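Local atomic coordinates of probable intron-encoded endonuclease 1 (Wickerhamomyces canadensis, PDB entry 6X1J), a protein that cuts DNA as an endonuclease that takes part in the homing of the mitochondrial 21S rRNA gene intron. Residues A[141-144]-A[145-148]; A[170-173]-A[174-178]; A[180-183]-A[184-188]; A[202-205]-A[206-209]; A[210-213]-A[214-218]. All coordinates share one frame; numbering follows the deposited sequence. Where two conformers were deposited one is given.

Contact 1. Residues A[141-144]-A[145-148]; sequences LAYW and FMDD. With K (potassium ion), chain D; K (potassium ion), chain E; nucleotides of chain C; nucleotides of chain B.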
# COMPACT_ATOMS: atom_id res chain seq x y z
N LEU A 141 -1.32 8.38 3.34
CA LEU A 141 -1.89 8.94 2.07
C LEU A 141 -0.90 8.79 0.92
O LEU A 141 -1.36 8.45 -0.20
CB LEU A 141 -2.21 10.42 2.22
CG LEU A 141 -3.51 10.78 2.94
CD1 LEU A 141 -3.66 12.29 2.93
CD2 LEU A 141 -4.70 10.11 2.28
N ALA A 142 0.40 9.02 1.17
CA ALA A 142 1.46 8.99 0.13
C ALA A 142 1.59 7.58 -0.41
O ALA A 142 1.70 7.40 -1.64
CB ALA A 142 2.79 9.47 0.66
N TYR A 143 1.62 6.60 0.47
CA TYR A 143 1.75 5.18 0.08
C TYR A 143 0.49 4.74 -0.68
O TYR A 143 0.62 4.06 -1.69
CB TYR A 143 2.20 4.34 1.30
CG TYR A 143 3.67 4.54 1.60
CD1 TYR A 143 4.66 3.85 0.89
CD2 TYR A 143 4.10 5.50 2.51
CE1 TYR A 143 6.02 4.07 1.11
CE2 TYR A 143 5.46 5.74 2.73
CZ TYR A 143 6.42 5.03 2.03
OH TYR A 143 7.74 5.28 2.29
N TRP A 144 -0.70 5.10 -0.20
CA TRP A 144 -1.97 4.80 -0.89
C TRP A 144 -1.88 5.38 -2.29
O TRP A 144 -2.19 4.69 -3.26
CB TRP A 144 -3.10 5.45 -0.14
CG TRP A 144 -4.46 5.13 -0.63
CD1 TRP A 144 -4.85 4.13 -1.47
CD2 TRP A 144 -5.65 5.73 -0.12
NE1 TRP A 144 -6.21 4.11 -1.57
CE2 TRP A 144 -6.73 5.09 -0.75
CE3 TRP A 144 -5.90 6.78 0.78
CZ2 TRP A 144 -8.05 5.46 -0.49
CZ3 TRP A 144 -7.20 7.17 1.02
CH2 TRP A 144 -8.25 6.50 0.39
N PHE A 145 -1.39 6.60 -2.40
CA PHE A 145 -1.29 7.29 -3.71
C PHE A 145 -0.22 6.62 -4.61
O PHE A 145 -0.47 6.42 -5.82
CB PHE A 145 -1.07 8.80 -3.50
CG PHE A 145 -1.13 9.54 -4.82
CD1 PHE A 145 -2.35 9.82 -5.42
CD2 PHE A 145 0.03 9.85 -5.51
CE1 PHE A 145 -2.41 10.39 -6.68
CE2 PHE A 145 -0.04 10.44 -6.77
CZ PHE A 145 -1.26 10.71 -7.35
N MET A 146 0.96 6.23 -4.11
CA MET A 146 1.98 5.60 -4.99
C MET A 146 1.42 4.27 -5.49
O MET A 146 1.61 3.90 -6.66
CB MET A 146 3.32 5.43 -4.27
CG MET A 146 3.95 6.77 -3.87
SD MET A 146 5.65 6.70 -3.21
CE MET A 146 5.38 6.46 -1.45
N ASP A 147 0.64 3.60 -4.66
CA ASP A 147 0.03 2.29 -5.00
C ASP A 147 -1.08 2.51 -6.03
O ASP A 147 -0.90 2.08 -7.21
CB ASP A 147 -0.43 1.59 -3.73
CG ASP A 147 0.69 1.00 -2.89
OD1 ASP A 147 1.88 1.19 -3.26
OD2 ASP A 147 0.38 0.31 -1.89
N ASP A 148 -2.14 3.22 -5.63
CA ASP A 148 -3.46 3.22 -6.33
C ASP A 148 -3.78 4.59 -6.94
O ASP A 148 -4.90 4.78 -7.46
CB ASP A 148 -4.51 2.73 -5.34
CG ASP A 148 -4.65 1.22 -5.41
OD1 ASP A 148 -3.67 0.57 -5.79
OD2 ASP A 148 -5.74 0.70 -5.12
K K D . -1.04 0.13 -8.47
K K E . -6.22 -1.82 -4.03
P DC C 17 -4.40 0.23 -8.96
OP1 DC C 17 -3.57 -0.87 -8.43
OP2 DC C 17 -5.42 0.84 -8.06
O5' DC C 17 -3.40 1.34 -9.54
C5' DC C 17 -3.77 2.60 -10.17
C4' DC C 17 -3.24 2.62 -11.59
O4' DC C 17 -4.12 1.91 -12.50
C3' DC C 17 -2.96 3.98 -12.25
O3' DC C 17 -1.62 3.92 -12.81
C2' DC C 17 -4.08 4.11 -13.26
C1' DC C 17 -4.37 2.68 -13.67
N1 DC C 17 -5.76 2.42 -14.12
C2 DC C 17 -6.00 1.61 -15.25
O2 DC C 17 -5.03 1.16 -15.89
N3 DC C 17 -7.27 1.36 -15.62
C4 DC C 17 -8.29 1.83 -14.89
N4 DC C 17 -9.53 1.57 -15.31
C5 DC C 17 -8.07 2.62 -13.73
C6 DC C 17 -6.81 2.87 -13.37
P DC B 15 -4.47 -3.69 -6.96
OP1 DC B 15 -5.69 -3.80 -7.80
OP2 DC B 15 -4.19 -2.51 -6.06
O5' DC B 15 -4.64 -5.01 -6.13
C5' DC B 15 -3.99 -5.37 -4.92
C4' DC B 15 -4.69 -6.68 -4.67
O4' DC B 15 -4.41 -7.61 -5.73
C3' DC B 15 -4.58 -7.42 -3.33
O3' DC B 15 -5.97 -7.35 -2.95
C2' DC B 15 -3.85 -8.70 -3.73
C1' DC B 15 -4.27 -8.91 -5.19
N1 DC B 15 -3.30 -9.65 -6.03
C2 DC B 15 -3.74 -10.73 -6.80
O2 DC B 15 -4.94 -11.05 -6.76
N3 DC B 15 -2.85 -11.42 -7.54
C4 DC B 15 -1.57 -11.03 -7.57
N4 DC B 15 -0.72 -11.74 -8.31
C5 DC B 15 -1.10 -9.91 -6.82
C6 DC B 15 -1.98 -9.28 -6.04
O HOH W 1 -7.41 1.85 -3.06
O HOH W 2 -0.42 0.63 -10.96
O HOH W 3 -2.54 -1.41 -10.98
O HOH W 4 -6.77 -4.41 -2.92
O HOH W 5 -7.18 -1.32 -6.78
O HOH W 6 -9.13 -0.59 -4.38
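Tyr-143 and Met-146 both turn CG anti to the carbonyl carbon (chi1 -76° and -64°), so their side chains run side by side off the helix; a bend at chi3 (-88°) then folds the methionine tip over the ring. CE lies above one face, offset toward the rim, 3.7 Å from the centroid of the Tyr-143 ring. SD stands farther off above that face, making this a Met-aromatic contact led by the methyl group. Trp-144 instead sets CG anti to its own N, which carries the indole to the flank where Asp-148 follows one turn on. Water 1 joins these two: it lies in the indole plane at the edge, 3.0 Å from Trp-144 NE1, and is hydrogen-bonded to Asp-148 OD2. This OD2 binds the chain E potassium ion at 2.8 Å, alongside a phosphate oxygen of DC15 of chain B and the carbonyls of Leu-45 and Gly-46. Asp-147 holds the chain D potassium ion through its backbone O at 2.3 Å, jointly with DC17 of chain C (OP1, O5') and Asp-47, while its carboxylate is engaged by Tyr-70 and Asn-43. The sequence and position are those of the second LAGLIDADG motif, whose helix ends at the potassium ions and DNA phosphates. The backbone bond from Asp-148 N to Trp-144 O, 2.8 Å, secures this last turn. Helix 34-45 and helix 68-77 flank Tyr-143, whose OH bonds to His-73; helix 172-186 packs against Leu-141 and Trp-144, and Phe-145 meets Phe-211 of helix 208-215 edge-to-face.

Contact 2. Residues A[170-173]-A[174-178]; sequences FKKE and EVEIL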
# COMPACT_ATOMS: atom_id res chain seq x y z
N PHE A 170 -13.47 -1.44 -3.35
CA PHE A 170 -14.27 -1.20 -2.12
C PHE A 170 -15.76 -0.99 -2.48
O PHE A 170 -16.11 -0.79 -3.68
CB PHE A 170 -13.71 -0.01 -1.32
CG PHE A 170 -12.34 -0.26 -0.73
CD1 PHE A 170 -12.19 -1.12 0.34
CD2 PHE A 170 -11.21 0.31 -1.28
CE1 PHE A 170 -10.93 -1.39 0.85
CE2 PHE A 170 -9.95 0.05 -0.76
CZ PHE A 170 -9.81 -0.81 0.31
N LYS A 171 -16.63 -1.00 -1.48
CA LYS A 171 -18.08 -0.73 -1.66
C LYS A 171 -18.29 0.78 -1.84
O LYS A 171 -17.50 1.59 -1.29
CB LYS A 171 -18.89 -1.23 -0.46
CG LYS A 171 -18.66 -2.66 0.01
CD LYS A 171 -19.19 -3.71 -0.92
CE LYS A 171 -18.15 -4.18 -1.92
NZ LYS A 171 -18.76 -5.01 -2.98
N LYS A 172 -19.36 1.15 -2.55
CA LYS A 172 -19.73 2.58 -2.75
C LYS A 172 -19.76 3.27 -1.37
O LYS A 172 -19.17 4.38 -1.22
CB LYS A 172 -21.05 2.64 -3.53
CG LYS A 172 -21.52 4.02 -3.95
CD LYS A 172 -23.00 4.07 -4.32
CE LYS A 172 -23.44 5.40 -4.89
NZ LYS A 172 -24.91 5.56 -4.89
N GLU A 173 -20.42 2.61 -0.40
CA GLU A 173 -20.75 3.18 0.93
C GLU A 173 -19.45 3.35 1.73
O GLU A 173 -19.33 4.35 2.47
CB GLU A 173 -21.81 2.30 1.59
CG GLU A 173 -23.15 2.34 0.87
CD GLU A 173 -23.23 1.67 -0.50
OE1 GLU A 173 -22.31 0.88 -0.85
OE2 GLU A 173 -24.21 1.94 -1.22
N GLU A 174 -18.50 2.43 1.51
CA GLU A 174 -17.10 2.48 2.03
C GLU A 174 -16.35 3.70 1.45
O GLU A 174 -15.81 4.53 2.23
CB GLU A 174 -16.41 1.15 1.70
CG GLU A 174 -16.85 -0.00 2.58
CD GLU A 174 -16.08 -1.29 2.36
OE1 GLU A 174 -15.87 -1.64 1.18
OE2 GLU A 174 -15.65 -1.88 3.35
N VAL A 175 -16.38 3.89 0.13
CA VAL A 175 -15.71 5.08 -0.49
C VAL A 175 -16.37 6.36 0.03
O VAL A 175 -15.61 7.33 0.37
CB VAL A 175 -15.66 4.98 -2.03
CG1 VAL A 175 -14.97 6.17 -2.65
CG2 VAL A 175 -14.95 3.70 -2.47
N GLU A 176 -17.71 6.38 0.16
CA GLU A 176 -18.42 7.59 0.68
C GLU A 176 -17.92 7.90 2.10
O GLU A 176 -17.71 9.08 2.39
CB GLU A 176 -19.95 7.44 0.69
CG GLU A 176 -20.60 7.52 -0.66
CD GLU A 176 -21.96 6.82 -0.74
OE1 GLU A 176 -22.43 6.34 0.29
OE2 GLU A 176 -22.53 6.75 -1.85
N ILE A 177 -17.68 6.89 2.93
CA ILE A 177 -17.04 7.12 4.27
C ILE A 177 -15.66 7.77 4.10
O ILE A 177 -15.42 8.83 4.76
CB ILE A 177 -16.98 5.84 5.13
CG1 ILE A 177 -18.38 5.44 5.63
CG2 ILE A 177 -16.04 6.04 6.30
CD1 ILE A 177 -18.58 3.96 5.78
N LEU A 178 -14.80 7.19 3.25
CA LEU A 178 -13.40 7.71 3.06
C LEU A 178 -13.48 9.18 2.66
O LEU A 178 -12.79 10.05 3.33
CB LEU A 178 -12.70 6.89 1.97
CG LEU A 178 -12.27 5.48 2.38
CD1 LEU A 178 -11.88 4.64 1.16
CD2 LEU A 178 -11.11 5.52 3.39
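Glu-174 OE1 takes the backbone N-H of Lys-171 in a nearly straight bond, 2.8 Å from Lys-171 N to Glu-174 OE1 with 173° at the hydrogen. The oxygen uses its anti lone pair, and the other oxygen, OE2, accepts from Ile-127 N, so the carboxylate is held at both ends. Lys-171 is the N-cap and Glu-174 the third helical residue; this is the side-chain-to-backbone half of a capping box. A negative group at this helix start would probably be favoured by the helix dipole. OE1 also lies in the plane of the Phe-170 ring at its edge, 3.8 Å from Phe-170 CD1, and the aliphatic CG of Lys-171 packs alongside the glutamate. An alanine at Glu-174 is likely to leave the amides of Lys-171 and Ile-127 without their acceptor and the helix start less firmly fixed. Next to the cap, extended Lys-172 passes obliquely by Glu-176, one turn further on, its NZ 4.0 Å from Glu-176 OE2, beyond salt-bridge range. The first regular turn closes with Val-175 N to Lys-171 O, 2.9 Å. Val-175 and Leu-178 face strand 198-203, Lys-172 touches strand 191-195, and Leu-178 reaches helix 131-134.

Contact 3. Residues A[180-183]-A[184-188]; sequences NDLN and IKFNL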
# COMPACT_ATOMS: atom_id res chain seq x y z
N ASN A 180 -15.92 11.43 2.92
CA ASN A 180 -16.46 12.26 4.04
C ASN A 180 -15.35 12.56 5.07
O ASN A 180 -15.13 13.76 5.39
CB ASN A 180 -17.65 11.60 4.74
CG ASN A 180 -18.25 12.54 5.76
OD1 ASN A 180 -17.91 12.47 6.94
ND2 ASN A 180 -19.07 13.49 5.32
N ASP A 181 -14.64 11.53 5.53
CA ASP A 181 -13.65 11.66 6.64
C ASP A 181 -12.32 12.26 6.16
O ASP A 181 -11.72 13.11 6.90
CB ASP A 181 -13.48 10.31 7.33
CG ASP A 181 -14.79 9.83 7.93
OD1 ASP A 181 -15.63 10.70 8.17
OD2 ASP A 181 -14.99 8.61 8.08
N LEU A 182 -11.90 11.92 4.92
CA LEU A 182 -10.72 12.58 4.33
C LEU A 182 -10.95 14.07 4.25
O LEU A 182 -10.02 14.78 4.60
CB LEU A 182 -10.42 12.03 2.93
CG LEU A 182 -9.75 10.66 2.91
CD1 LEU A 182 -9.76 10.11 1.49
CD2 LEU A 182 -8.33 10.74 3.47
N ASN A 183 -12.13 14.53 3.79
CA ASN A 183 -12.40 15.97 3.56
C ASN A 183 -12.39 16.72 4.91
O ASN A 183 -11.90 17.87 4.95
CB ASN A 183 -13.66 16.14 2.73
CG ASN A 183 -13.46 15.86 1.25
OD1 ASN A 183 -12.34 15.81 0.73
ND2 ASN A 183 -14.58 15.73 0.55
N ILE A 184 -12.84 16.09 6.00
CA ILE A 184 -12.79 16.69 7.37
C ILE A 184 -11.35 16.68 7.88
O ILE A 184 -10.88 17.74 8.34
CB ILE A 184 -13.78 15.97 8.31
CG1 ILE A 184 -15.21 16.37 7.95
CG2 ILE A 184 -13.45 16.26 9.78
CD1 ILE A 184 -16.21 15.26 8.11
N LYS A 185 -10.64 15.55 7.81
CA LYS A 185 -9.29 15.49 8.46
C LYS A 185 -8.21 16.31 7.72
O LYS A 185 -7.38 16.90 8.42
CB LYS A 185 -8.81 14.06 8.65
CG LYS A 185 -7.56 13.94 9.50
CD LYS A 185 -7.23 12.51 9.79
CE LYS A 185 -6.13 12.35 10.79
NZ LYS A 185 -6.00 10.91 11.02
N PHE A 186 -8.19 16.36 6.38
CA PHE A 186 -7.12 17.03 5.61
C PHE A 186 -7.65 18.28 4.88
O PHE A 186 -6.88 18.93 4.16
CB PHE A 186 -6.48 16.01 4.67
CG PHE A 186 -5.92 14.81 5.39
CD1 PHE A 186 -4.79 14.93 6.18
CD2 PHE A 186 -6.52 13.57 5.28
CE1 PHE A 186 -4.29 13.83 6.87
CE2 PHE A 186 -6.02 12.48 5.97
CZ PHE A 186 -4.91 12.61 6.76
N ASN A 187 -8.91 18.63 5.12
CA ASN A 187 -9.65 19.71 4.44
C ASN A 187 -9.45 19.61 2.93
O ASN A 187 -9.05 20.57 2.31
CB ASN A 187 -9.30 21.09 5.00
CG ASN A 187 -10.48 22.04 4.82
OD1 ASN A 187 -11.61 21.59 4.57
ND2 ASN A 187 -10.21 23.34 4.89
N LEU A 188 -9.78 18.46 2.37
CA LEU A 188 -9.85 18.27 0.90
C LEU A 188 -11.30 18.49 0.47
O LEU A 188 -12.17 18.53 1.35
CB LEU A 188 -9.40 16.84 0.60
CG LEU A 188 -7.91 16.57 0.81
CD1 LEU A 188 -7.65 15.07 0.75
CD2 LEU A 188 -7.09 17.32 -0.23
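Leu-182 and Phe-186 lie one turn apart, and both set CG anti to the carbonyl carbon (chi1 -77° and -58°), sending the isobutyl group and the ring off the same flank of the helix. Leu-182 CD2 meets the ring along its CD2-CE2 side, 3.8 Å from Phe-186 CD2. The ring face is covered by its chain neighbour: Lys-185 CG sits 4.0 Å above the ring plane, over its centre. Lys-185 places CG anti to the backbone N and stays extended to NZ, which the carbonyls of Val-132, Leu-133 and Ile-136 hold. In the LAGLIDADG fold, helix 172-186 follows strand 163-165 and precedes strand 191-195; Leu-182 and Phe-186 here turn to helix 138-148, and Phe-186 also to Leu-214 of helix 208-215. On another side, Ile-184 folds CG1 back beside its N, bringing CD1 to 3.3 Å from Asn-180 O. The backbone bond from Ile-184 N to Asn-180 O is weak, whereas Lys-185 N to Asp-181 O is a sound 2.8 Å. Asn-187 is the first residue to leave helical torsions, with positive phi (47°); its CA donates a C-H...O contact to Asn-183 O at 3.0 Å. The amide of Asn-183 leans over the chain leaving the helix, and its OD1 accepts a hydrogen bond from Cys-190 N.

Contact 4. Residues A[202-205]-A[206-209]; sequences YIPN and KDYE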
# COMPACT_ATOMS: atom_id res chain seq x y z
N TYR A 202 -12.10 11.25 -6.77
CA TYR A 202 -11.62 12.35 -7.64
C TYR A 202 -11.13 13.44 -6.69
O TYR A 202 -11.91 13.83 -5.77
CB TYR A 202 -12.77 12.78 -8.56
CG TYR A 202 -12.62 14.11 -9.27
CD1 TYR A 202 -12.00 14.20 -10.51
CD2 TYR A 202 -13.14 15.28 -8.73
CE1 TYR A 202 -11.88 15.41 -11.18
CE2 TYR A 202 -13.01 16.50 -9.38
CZ TYR A 202 -12.39 16.57 -10.61
OH TYR A 202 -12.24 17.77 -11.25
N ILE A 203 -9.89 13.89 -6.86
CA ILE A 203 -9.32 15.04 -6.11
C ILE A 203 -9.24 16.21 -7.08
O ILE A 203 -8.37 16.20 -7.94
CB ILE A 203 -7.94 14.73 -5.54
CG1 ILE A 203 -7.98 13.46 -4.67
CG2 ILE A 203 -7.37 15.95 -4.80
CD1 ILE A 203 -6.60 12.90 -4.30
N PRO A 204 -10.09 17.26 -6.93
CA PRO A 204 -10.24 18.28 -7.96
C PRO A 204 -8.94 19.09 -8.05
O PRO A 204 -8.18 19.05 -7.10
CB PRO A 204 -11.37 19.16 -7.41
CG PRO A 204 -11.13 19.07 -5.90
CD PRO A 204 -10.85 17.60 -5.70
N ASN A 205 -8.78 19.79 -9.17
CA ASN A 205 -7.62 20.64 -9.49
C ASN A 205 -7.34 21.63 -8.36
O ASN A 205 -6.16 21.94 -8.11
CB ASN A 205 -7.80 21.40 -10.81
CG ASN A 205 -6.64 22.32 -11.08
OD1 ASN A 205 -5.57 21.84 -11.46
ND2 ASN A 205 -6.79 23.61 -10.79
N LYS A 206 -8.38 22.16 -7.74
CA LYS A 206 -8.18 23.24 -6.75
C LYS A 206 -7.67 22.63 -5.44
O LYS A 206 -7.21 23.43 -4.59
CB LYS A 206 -9.47 24.04 -6.56
CG LYS A 206 -10.57 23.38 -5.75
CD LYS A 206 -11.86 24.15 -5.86
CE LYS A 206 -12.84 23.89 -4.74
NZ LYS A 206 -13.35 22.51 -4.80
N ASP A 207 -7.71 21.29 -5.27
CA ASP A 207 -7.04 20.61 -4.12
C ASP A 207 -5.57 20.28 -4.43
O ASP A 207 -4.86 19.82 -3.51
CB ASP A 207 -7.75 19.32 -3.70
CG ASP A 207 -8.96 19.58 -2.84
OD1 ASP A 207 -9.06 20.72 -2.33
OD2 ASP A 207 -9.79 18.65 -2.70
N TYR A 208 -5.08 20.55 -5.64
CA TYR A 208 -3.73 20.04 -6.06
C TYR A 208 -2.62 20.55 -5.15
O TYR A 208 -1.84 19.72 -4.72
CB TYR A 208 -3.33 20.41 -7.49
CG TYR A 208 -1.98 19.86 -7.84
CD1 TYR A 208 -1.82 18.52 -8.17
CD2 TYR A 208 -0.84 20.65 -7.80
CE1 TYR A 208 -0.58 18.00 -8.48
CE2 TYR A 208 0.41 20.13 -8.10
CZ TYR A 208 0.54 18.80 -8.46
OH TYR A 208 1.77 18.26 -8.75
N GLU A 209 -2.52 21.87 -4.87
CA GLU A 209 -1.41 22.44 -4.07
C GLU A 209 -1.45 21.82 -2.66
O GLU A 209 -0.39 21.39 -2.20
CB GLU A 209 -1.41 23.97 -4.05
CG GLU A 209 -0.75 24.62 -5.29
CD GLU A 209 0.60 24.08 -5.77
OE1 GLU A 209 1.60 24.15 -5.01
OE2 GLU A 209 0.66 23.59 -6.92
O HOH W 7 -4.39 23.43 -6.60
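Asp-207 packs its CB 3.6 Å from Ile-203 CG2, the two side chains crossing at about a right angle. Its OD2 lies against the proline ring, 3.4 Å from Pro-204 CD. CG anti to the carbonyl carbon (chi1 -80°) swings the carboxylate back over these residues. Asp-207 N bonds to Pro-204 O at 2.9 Å. The following amide does likewise, Tyr-208 N reaching Asn-205 O at 3.0 Å. Both donors stand well above the plane of the carbonyl they address, as fits the i to i+3 bonds of a 3-10 turn. Water 7 adds a further link: it donates to Asn-205 O and accepts from Glu-209 N, bridging the turn to the first helical turn. In the next shell, Asn-189 N bonds to Asp-207 OD2, so this oxygen, besides resting on the proline, accepts from the backbone of the loop after helix 172-186. Asn-205 OD1 takes the amide of Lys-161, and Tyr-208 OH donates to the carbonyl of Leu-227. Here a 3-10 turn joins strand 198-203, a central strand of the second four-stranded antiparallel sheet, to helix 208-215, a strand-to-helix connection within the alpha-beta LAGLIDADG fold.

Contact 5. Residues A[210-213]-A[214-218]; sequences LFYN and LVNPY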
# COMPACT_ATOMS: atom_id res chain seq x y z
N LEU A 210 -2.64 21.63 -2.09
CA LEU A 210 -2.84 21.07 -0.73
C LEU A 210 -2.33 19.63 -0.73
O LEU A 210 -1.48 19.31 0.12
CB LEU A 210 -4.32 21.14 -0.33
CG LEU A 210 -4.72 20.38 0.95
CD1 LEU A 210 -3.90 20.85 2.13
CD2 LEU A 210 -6.20 20.56 1.25
N PHE A 211 -2.82 18.81 -1.66
CA PHE A 211 -2.53 17.36 -1.70
C PHE A 211 -1.03 17.18 -1.87
O PHE A 211 -0.35 16.55 -1.04
CB PHE A 211 -3.29 16.69 -2.83
CG PHE A 211 -3.23 15.19 -2.79
CD1 PHE A 211 -4.05 14.47 -1.92
CD2 PHE A 211 -2.37 14.49 -3.61
CE1 PHE A 211 -4.03 13.09 -1.91
CE2 PHE A 211 -2.33 13.10 -3.57
CZ PHE A 211 -3.18 12.40 -2.75
N TYR A 212 -0.47 17.88 -2.85
CA TYR A 212 0.99 17.86 -3.10
C TYR A 212 1.72 18.12 -1.78
O TYR A 212 2.60 17.35 -1.47
CB TYR A 212 1.36 18.88 -4.17
CG TYR A 212 2.82 18.95 -4.57
CD1 TYR A 212 3.31 18.16 -5.61
CD2 TYR A 212 3.68 19.85 -3.97
CE1 TYR A 212 4.63 18.25 -6.02
CE2 TYR A 212 5.01 19.93 -4.35
CZ TYR A 212 5.49 19.12 -5.36
OH TYR A 212 6.80 19.22 -5.74
N ASN A 213 1.39 19.20 -1.08
CA ASN A 213 2.17 19.66 0.09
C ASN A 213 2.02 18.67 1.25
O ASN A 213 2.91 18.70 2.14
CB ASN A 213 1.82 21.08 0.54
CG ASN A 213 2.43 22.13 -0.37
OD1 ASN A 213 3.59 22.01 -0.72
ND2 ASN A 213 1.66 23.12 -0.78
N LEU A 214 0.94 17.86 1.26
CA LEU A 214 0.72 16.79 2.26
C LEU A 214 1.57 15.57 1.91
O LEU A 214 2.14 14.99 2.85
CB LEU A 214 -0.74 16.32 2.30
CG LEU A 214 -1.79 17.34 2.73
CD1 LEU A 214 -3.17 16.72 2.57
CD2 LEU A 214 -1.59 17.82 4.16
N VAL A 215 1.55 15.13 0.65
CA VAL A 215 2.14 13.80 0.29
C VAL A 215 3.53 13.95 -0.34
O VAL A 215 4.29 12.97 -0.22
CB VAL A 215 1.21 12.94 -0.58
CG1 VAL A 215 -0.22 12.93 -0.04
CG2 VAL A 215 1.20 13.32 -2.05
N ASN A 216 3.86 15.04 -1.03
CA ASN A 216 5.12 15.12 -1.82
C ASN A 216 6.34 14.78 -0.94
O ASN A 216 7.24 14.08 -1.40
CB ASN A 216 5.33 16.45 -2.58
CG ASN A 216 6.63 16.37 -3.37
OD1 ASN A 216 6.77 15.47 -4.21
ND2 ASN A 216 7.60 17.22 -3.02
N PRO A 217 6.41 15.20 0.35
CA PRO A 217 7.58 14.88 1.17
C PRO A 217 7.87 13.38 1.29
O PRO A 217 9.00 13.07 1.52
CB PRO A 217 7.20 15.43 2.55
CG PRO A 217 6.26 16.58 2.23
CD PRO A 217 5.45 16.05 1.06
N TYR A 218 6.89 12.50 1.07
CA TYR A 218 7.05 11.03 1.23
C TYR A 218 7.27 10.32 -0.11
O TYR A 218 7.64 9.08 -0.16
CB TYR A 218 5.81 10.49 1.97
CG TYR A 218 5.62 11.02 3.38
CD1 TYR A 218 6.45 10.61 4.40
CD2 TYR A 218 4.67 12.00 3.69
CE1 TYR A 218 6.31 11.08 5.70
CE2 TYR A 218 4.53 12.51 4.99
CZ TYR A 218 5.35 12.03 6.01
OH TYR A 218 5.26 12.47 7.30
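Tyr-212 and Asn-216 carry the flat-group contact: the amide lies over one ring face, its plane only 8° from that of the ring. Both first torsions place CG anti to the backbone N (chi1 -178° and -179°), and the side chains therefore run side by side. Asn-216 CB sits above the ring centre, 3.7 Å from the Tyr-212 centroid, in a CH-pi contact, and Asn-216 CG lies farther out, 3.6 Å from Tyr-212 CZ. The phenol OH and Asn-216 ND2 come near without a hydrogen bond; Asn-216 OD1 is bonded to Lys-224 NZ. With an alanine at Tyr-212, the Asn-216 amide would probably lose the flat surface beneath it and be freer to turn. Apolar packing follows on the next flank, where Val-215 CG1 lies over the Phe-211 ring at 4.1 Å from its centroid. The second methyl, CG2, reaches the rim at 3.8 Å from Phe-211 CE2. Leu-210 CD1 meets Leu-214 CG more loosely. Among the backbone bonds, Val-215 N to Phe-211 O (2.9 Å) and Asn-216 N to Tyr-212 O (2.7 Å) are regular. Leu-214 N reaches Leu-210 O and, weakly, Phe-211 O. Pro-217 offers no N-H, and beyond it Tyr-218 N bonds to Val-215 O at 2.9 Å in a 3-10 turn. The chemistry thus differs by flank: Phe-211 and Val-215 are purely apolar and bury against helix 138-148, whereas the Tyr-212 face stacks on an amide whose oxygen is tied to a lysine, probably restricting both planes.

In the fold
Contact 1 binds the potassium ions and meets the DNA; contacts 2 to 5 lie on helix 172-186, the end of strand 198-203 and helix 208-215. Contacts 2 and 3 share helix 172-186, their centres about 14 Å apart; Leu-178 and Leu-182 both touch the indole of Trp-144. Contact 3 meets contact 5 where Leu-188 CD2 lies 3.7 Å from Leu-210 CD2, and contact 4 leads directly into contact 5, with Ile-203 CD1 3.5 Å from Phe-211 CE1. Contact 5 returns to contact 1, Ala-142 CB lying 3.4 Å from Tyr-218 CB. The Phe-170 side chain of contact 2 comes within about 5 Å of a potassium ion, those of Leu-182 and Phe-211 about 14 Å; contact 4's nearest atom is about 4 Å from the DNA.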